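Local coordinates for protease (Helicobacter pylori, PDB 5EUF), which acts as a peptidase of the M16 family, probably zinc-dependent, and very probably cleaves the cytoplasmic domain of human junctional adhesion molecule A, at residues B[149-159]-B[229-240]. Residues are numbered along the deposited sequence; the frame is centred on the assembly and turned at random.
Sequences RFFNTAYVYHP and MKEPKQDGARTA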
loop_
_atom_site.group_PDB
_atom_site.type_symbol
_atom_site.label_atom_id
_atom_site.label_comp_id
_atom_site.label_asym_id
_atom_site.label_seq_id
_atom_site.Cartn_x
_atom_site.Cartn_y
_atom_site.Cartn_z
ATOM N N ARG B 149 6.119 -9.127 -5.684
ATOM C CA ARG B 149 4.723 -9.084 -6.112
ATOM C C ARG B 149 3.818 -9.928 -5.214
ATOM O O ARG B 149 2.615 -9.673 -5.127
ATOM C CB ARG B 149 4.591 -9.548 -7.566
ATOM C CG ARG B 149 5.230 -8.618 -8.592
ATOM C CD ARG B 149 4.498 -7.284 -8.705
ATOM N NE ARG B 149 3.138 -7.430 -9.221
ATOM C CZ ARG B 149 2.042 -7.381 -8.469
ATOM N NH1 ARG B 149 2.138 -7.185 -7.162
ATOM N NH2 ARG B 149 0.846 -7.525 -9.024
ATOM N N PHE B 150 4.387 -10.928 -4.548
ATOM C CA PHE B 150 3.599 -11.745 -3.631
ATOM C C PHE B 150 3.145 -10.923 -2.434
ATOM O O PHE B 150 1.958 -10.893 -2.106
ATOM C CB PHE B 150 4.384 -12.969 -3.148
ATOM C CG PHE B 150 3.666 -13.762 -2.087
ATOM C CD1 PHE B 150 2.727 -14.721 -2.433
ATOM C CD2 PHE B 150 3.920 -13.540 -0.740
ATOM C CE1 PHE B 150 2.059 -15.446 -1.456
ATOM C CE2 PHE B 150 3.256 -14.258 0.239
ATOM C CZ PHE B 150 2.325 -15.211 -0.118
ATOM N N PHE B 151 4.094 -10.261 -1.782
ATOM C CA PHE B 151 3.783 -9.495 -0.583
ATOM C C PHE B 151 2.882 -8.302 -0.897
ATOM O O PHE B 151 2.116 -7.858 -0.044
ATOM C CB PHE B 151 5.069 -9.040 0.108
ATOM C CG PHE B 151 5.730 -10.121 0.917
ATOM C CD1 PHE B 151 5.300 -10.403 2.203
ATOM C CD2 PHE B 151 6.775 -10.863 0.389
ATOM C CE1 PHE B 151 5.903 -11.402 2.951
ATOM C CE2 PHE B 151 7.383 -11.866 1.133
ATOM C CZ PHE B 151 6.946 -12.134 2.413
ATOM N N ASN B 152 2.966 -7.795 -2.124
ATOM C CA ASN B 152 2.030 -6.773 -2.587
ATOM C C ASN B 152 0.597 -7.290 -2.566
ATOM O O ASN B 152 -0.344 -6.543 -2.290
ATOM C CB ASN B 152 2.379 -6.306 -4.003
ATOM C CG ASN B 152 3.697 -5.568 -4.071
ATOM O OD1 ASN B 152 4.322 -5.493 -5.131
ATOM N ND2 ASN B 152 4.128 -5.016 -2.942
ATOM N N THR B 153 0.443 -8.577 -2.862
ATOM C CA THR B 153 -0.873 -9.195 -2.965
ATOM C C THR B 153 -1.378 -9.680 -1.609
ATOM O O THR B 153 -2.523 -9.417 -1.234
ATOM C CB THR B 153 -0.853 -10.384 -3.948
ATOM O OG1 THR B 153 -0.201 -9.993 -5.162
ATOM C CG2 THR B 153 -2.267 -10.850 -4.261
ATOM N N ALA B 154 -0.518 -10.386 -0.882
ATOM C CA ALA B 154 -0.891 -11.004 0.386
ATOM C C ALA B 154 -1.238 -9.970 1.451
ATOM O O ALA B 154 -2.151 -10.176 2.251
ATOM C CB ALA B 154 0.232 -11.909 0.876
ATOM N N TYR B 155 -0.496 -8.867 1.462
ATOM C CA TYR B 155 -0.738 -7.780 2.406
ATOM C C TYR B 155 -1.192 -6.526 1.669
ATOM O O TYR B 155 -0.693 -6.211 0.587
ATOM C CB TYR B 155 0.516 -7.475 3.225
ATOM C CG TYR B 155 0.983 -8.599 4.126
ATOM C CD1 TYR B 155 0.482 -8.738 5.416
ATOM C CD2 TYR B 155 1.945 -9.505 3.696
ATOM C CE1 TYR B 155 0.914 -9.751 6.250
ATOM C CE2 TYR B 155 2.385 -10.525 4.524
ATOM C CZ TYR B 155 1.867 -10.641 5.799
ATOM O OH TYR B 155 2.302 -11.655 6.623
ATOM N N VAL B 156 -2.133 -5.805 2.264
ATOM C CA VAL B 156 -2.726 -4.642 1.617
ATOM C C VAL B 156 -2.423 -3.365 2.394
ATOM O O VAL B 156 -2.228 -2.297 1.814
ATOM C CB VAL B 156 -4.253 -4.814 1.481
ATOM C CG1 VAL B 156 -4.885 -3.584 0.855
ATOM C CG2 VAL B 156 -4.570 -6.054 0.662
ATOM N N TYR B 157 -2.356 -3.492 3.713
ATOM C CA TYR B 157 -2.289 -2.330 4.580
ATOM C C TYR B 157 -1.011 -2.312 5.412
ATOM O O TYR B 157 -0.316 -1.295 5.479
ATOM C CB TYR B 157 -3.524 -2.302 5.483
ATOM C CG TYR B 157 -3.610 -1.105 6.392
ATOM C CD1 TYR B 157 -3.313 0.169 5.926
ATOM C CD2 TYR B 157 -4.011 -1.244 7.712
ATOM C CE1 TYR B 157 -3.396 1.267 6.755
ATOM C CE2 TYR B 157 -4.106 -0.152 8.546
ATOM C CZ TYR B 157 -3.795 1.100 8.064
ATOM O OH TYR B 157 -3.881 2.191 8.898
ATOM N N HIS B 158 -0.705 -3.440 6.043
ATOM C CA HIS B 158 0.494 -3.573 6.864
ATOM C C HIS B 158 1.752 -3.382 6.013
ATOM O O HIS B 158 1.759 -3.731 4.834
ATOM C CB HIS B 158 0.504 -4.940 7.551
ATOM C CG HIS B 158 1.586 -5.106 8.568
ATOM N ND1 HIS B 158 2.789 -5.713 8.282
ATOM C CD2 HIS B 158 1.644 -4.750 9.873
ATOM C CE1 HIS B 158 3.543 -5.720 9.366
ATOM N NE2 HIS B 158 2.871 -5.143 10.346
ATOM N N PRO B 159 2.815 -2.806 6.602
ATOM C CA PRO B 159 4.086 -2.584 5.899
ATOM C C PRO B 159 4.698 -3.829 5.245
ATOM O O PRO B 159 5.624 -3.689 4.446
ATOM C CB PRO B 159 4.998 -2.063 7.008
ATOM C CG PRO B 159 4.081 -1.335 7.906
ATOM C CD PRO B 159 2.796 -2.125 7.908
HETATM N N MSE B 229 -0.583 0.024 11.689
HETATM C CA MSE B 229 -1.306 -0.455 10.520
HETATM C C MSE B 229 -1.428 -1.974 10.503
HETATM O O MSE B 229 -0.707 -2.658 9.773
HETATM C CB MSE B 229 -0.619 0.030 9.241
HETATM C CG MSE B 229 -0.616 1.544 9.078
HETATM SE SE MSE B 229 1.149 2.267 8.698
HETATM C CE MSE B 229 2.077 1.647 10.297
ATOM N N LYS B 230 -2.348 -2.501 11.304
ATOM C CA LYS B 230 -2.546 -3.944 11.372
ATOM C C LYS B 230 -3.323 -4.455 10.166
ATOM O O LYS B 230 -4.367 -3.908 9.810
ATOM C CB LYS B 230 -3.273 -4.337 12.659
ATOM C CG LYS B 230 -3.475 -5.839 12.798
ATOM C CD LYS B 230 -4.104 -6.210 14.129
ATOM C CE LYS B 230 -4.201 -7.722 14.282
ATOM N NZ LYS B 230 -4.851 -8.117 15.565
ATOM N N GLU B 231 -2.803 -5.503 9.537
ATOM C CA GLU B 231 -3.488 -6.136 8.418
ATOM C C GLU B 231 -4.823 -6.715 8.847
ATOM O O GLU B 231 -4.882 -7.527 9.768
ATOM C CB GLU B 231 -2.626 -7.239 7.806
ATOM C CG GLU B 231 -2.093 -6.905 6.432
ATOM C CD GLU B 231 -3.153 -6.937 5.362
ATOM O OE1 GLU B 231 -4.106 -7.734 5.484
ATOM O OE2 GLU B 231 -3.028 -6.161 4.394
ATOM N N PRO B 232 -5.905 -6.286 8.184
ATOM C CA PRO B 232 -7.210 -6.900 8.423
ATOM C C PRO B 232 -7.150 -8.393 8.120
ATOM O O PRO B 232 -6.367 -8.795 7.261
ATOM C CB PRO B 232 -8.131 -6.166 7.443
ATOM C CG PRO B 232 -7.441 -4.868 7.169
ATOM C CD PRO B 232 -5.980 -5.185 7.206
ATOM N N LYS B 233 -7.940 -9.197 8.827
ATOM C CA LYS B 233 -7.983 -10.632 8.578
ATOM C C LYS B 233 -8.320 -10.887 7.116
ATOM O O LYS B 233 -9.251 -10.291 6.576
ATOM C CB LYS B 233 -9.004 -11.319 9.490
ATOM N N GLN B 234 -7.545 -11.754 6.473
ATOM C CA GLN B 234 -7.763 -12.063 5.067
ATOM C C GLN B 234 -9.127 -12.719 4.886
ATOM O O GLN B 234 -9.431 -13.742 5.496
ATOM C CB GLN B 234 -6.648 -12.958 4.522
ATOM C CG GLN B 234 -6.672 -13.115 3.012
ATOM C CD GLN B 234 -5.329 -13.535 2.449
ATOM O OE1 GLN B 234 -4.282 -13.260 3.037
ATOM N NE2 GLN B 234 -5.353 -14.206 1.305
ATOM N N ASP B 235 -9.947 -12.105 4.042
ATOM C CA ASP B 235 -11.347 -12.474 3.904
ATOM C C ASP B 235 -11.613 -13.339 2.675
ATOM O O ASP B 235 -12.736 -13.381 2.172
ATOM C CB ASP B 235 -12.201 -11.204 3.845
ATOM C CG ASP B 235 -11.500 -10.061 3.118
ATOM O OD1 ASP B 235 -10.674 -10.332 2.220
ATOM O OD2 ASP B 235 -11.771 -8.888 3.448
ATOM N N GLY B 236 -10.581 -14.025 2.193
ATOM C CA GLY B 236 -10.707 -14.835 0.994
ATOM C C GLY B 236 -9.469 -14.809 0.117
ATOM O O GLY B 236 -8.555 -14.008 0.328
ATOM N N ALA B 237 -9.452 -15.686 -0.882
ATOM C CA ALA B 237 -8.280 -15.888 -1.730
ATOM C C ALA B 237 -7.884 -14.638 -2.510
ATOM O O ALA B 237 -8.738 -13.881 -2.966
ATOM C CB ALA B 237 -8.529 -17.042 -2.690
ATOM N N ARG B 238 -6.580 -14.432 -2.661
ATOM C CA ARG B 238 -6.056 -13.325 -3.455
ATOM C C ARG B 238 -5.078 -13.847 -4.500
ATOM O O ARG B 238 -4.166 -14.605 -4.176
ATOM C CB ARG B 238 -5.373 -12.289 -2.557
ATOM C CG ARG B 238 -6.270 -11.738 -1.460
ATOM C CD ARG B 238 -5.516 -10.824 -0.506
ATOM N NE ARG B 238 -6.361 -10.410 0.612
ATOM C CZ ARG B 238 -5.943 -9.680 1.641
ATOM N NH1 ARG B 238 -4.682 -9.277 1.706
ATOM N NH2 ARG B 238 -6.787 -9.355 2.612
ATOM N N THR B 239 -5.278 -13.462 -5.757
ATOM C CA THR B 239 -4.374 -13.884 -6.825
ATOM C C THR B 239 -3.862 -12.715 -7.661
ATOM O O THR B 239 -4.455 -11.633 -7.685
ATOM C CB THR B 239 -5.038 -14.893 -7.788
ATOM O OG1 THR B 239 -5.997 -14.215 -8.610
ATOM C CG2 THR B 239 -5.713 -16.019 -7.022
ATOM N N ALA B 240 -2.757 -12.961 -8.353
ATOM C CA ALA B 240 -2.147 -11.984 -9.238
ATOM C C ALA B 240 -1.245 -12.695 -10.238
ATOM O O ALA B 240 -0.459 -13.566 -9.868
ATOM C CB ALA B 240 -1.361 -10.962 -8.440
#
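Bent at chi2 (-72°), the side chain of Glu-231 turns its carboxylate onto the backbone just past the end of helix 142-154, while Tyr-157, its CG anti to the backbone N (chi1 -177°), lays its ring against Met-229. OE2 of Glu-231 accepts from Tyr-157 N at 2.8 Å, on the anti side and somewhat out of the carboxylate plane; Val-156 N points at the same oxygen, though modelled too close for its length to be trusted. Behind the carboxylate, CG of Glu-231 sits at the edge of the Tyr-155 ring, near CD1, and packs 3.4 Å from CB of His-158. Selenomethionine Met-229 puts CB over one face of the Tyr-157 ring, a CH-pi contact 3.7 Å from the centroid, and the two side chains cross at about a right angle. Its carbonyl O lies at the edge of the His-158 ring, 3.1 Å from CD2; NE2 of that ring is hydrogen-bonded to OD2 of Asp-307. Segment 229-240 runs from a loop into strand 238-243, an outermost strand of the chain's five-stranded mixed sheet, in the part matching the M16 inactive domain. The helical residues 149-154 and strand residues 238-240 approach to 8.4 Å between the axes of these short segments, their N-to-C directions 146° apart. Here CB of Arg-238 meets CG2 of Thr-153 at 3.8 Å, and the extended arginine carries its guanidinium past the helix end to CG2 of Val-156. Ala-154 O, which NH1 of Arg-238 approaches at an angle too poor for a hydrogen bond, accepts one from NZ of Lys-257. Residues 238-240 also pair antiparallel with a strand of the second subunit, so the sheet continues across the interface.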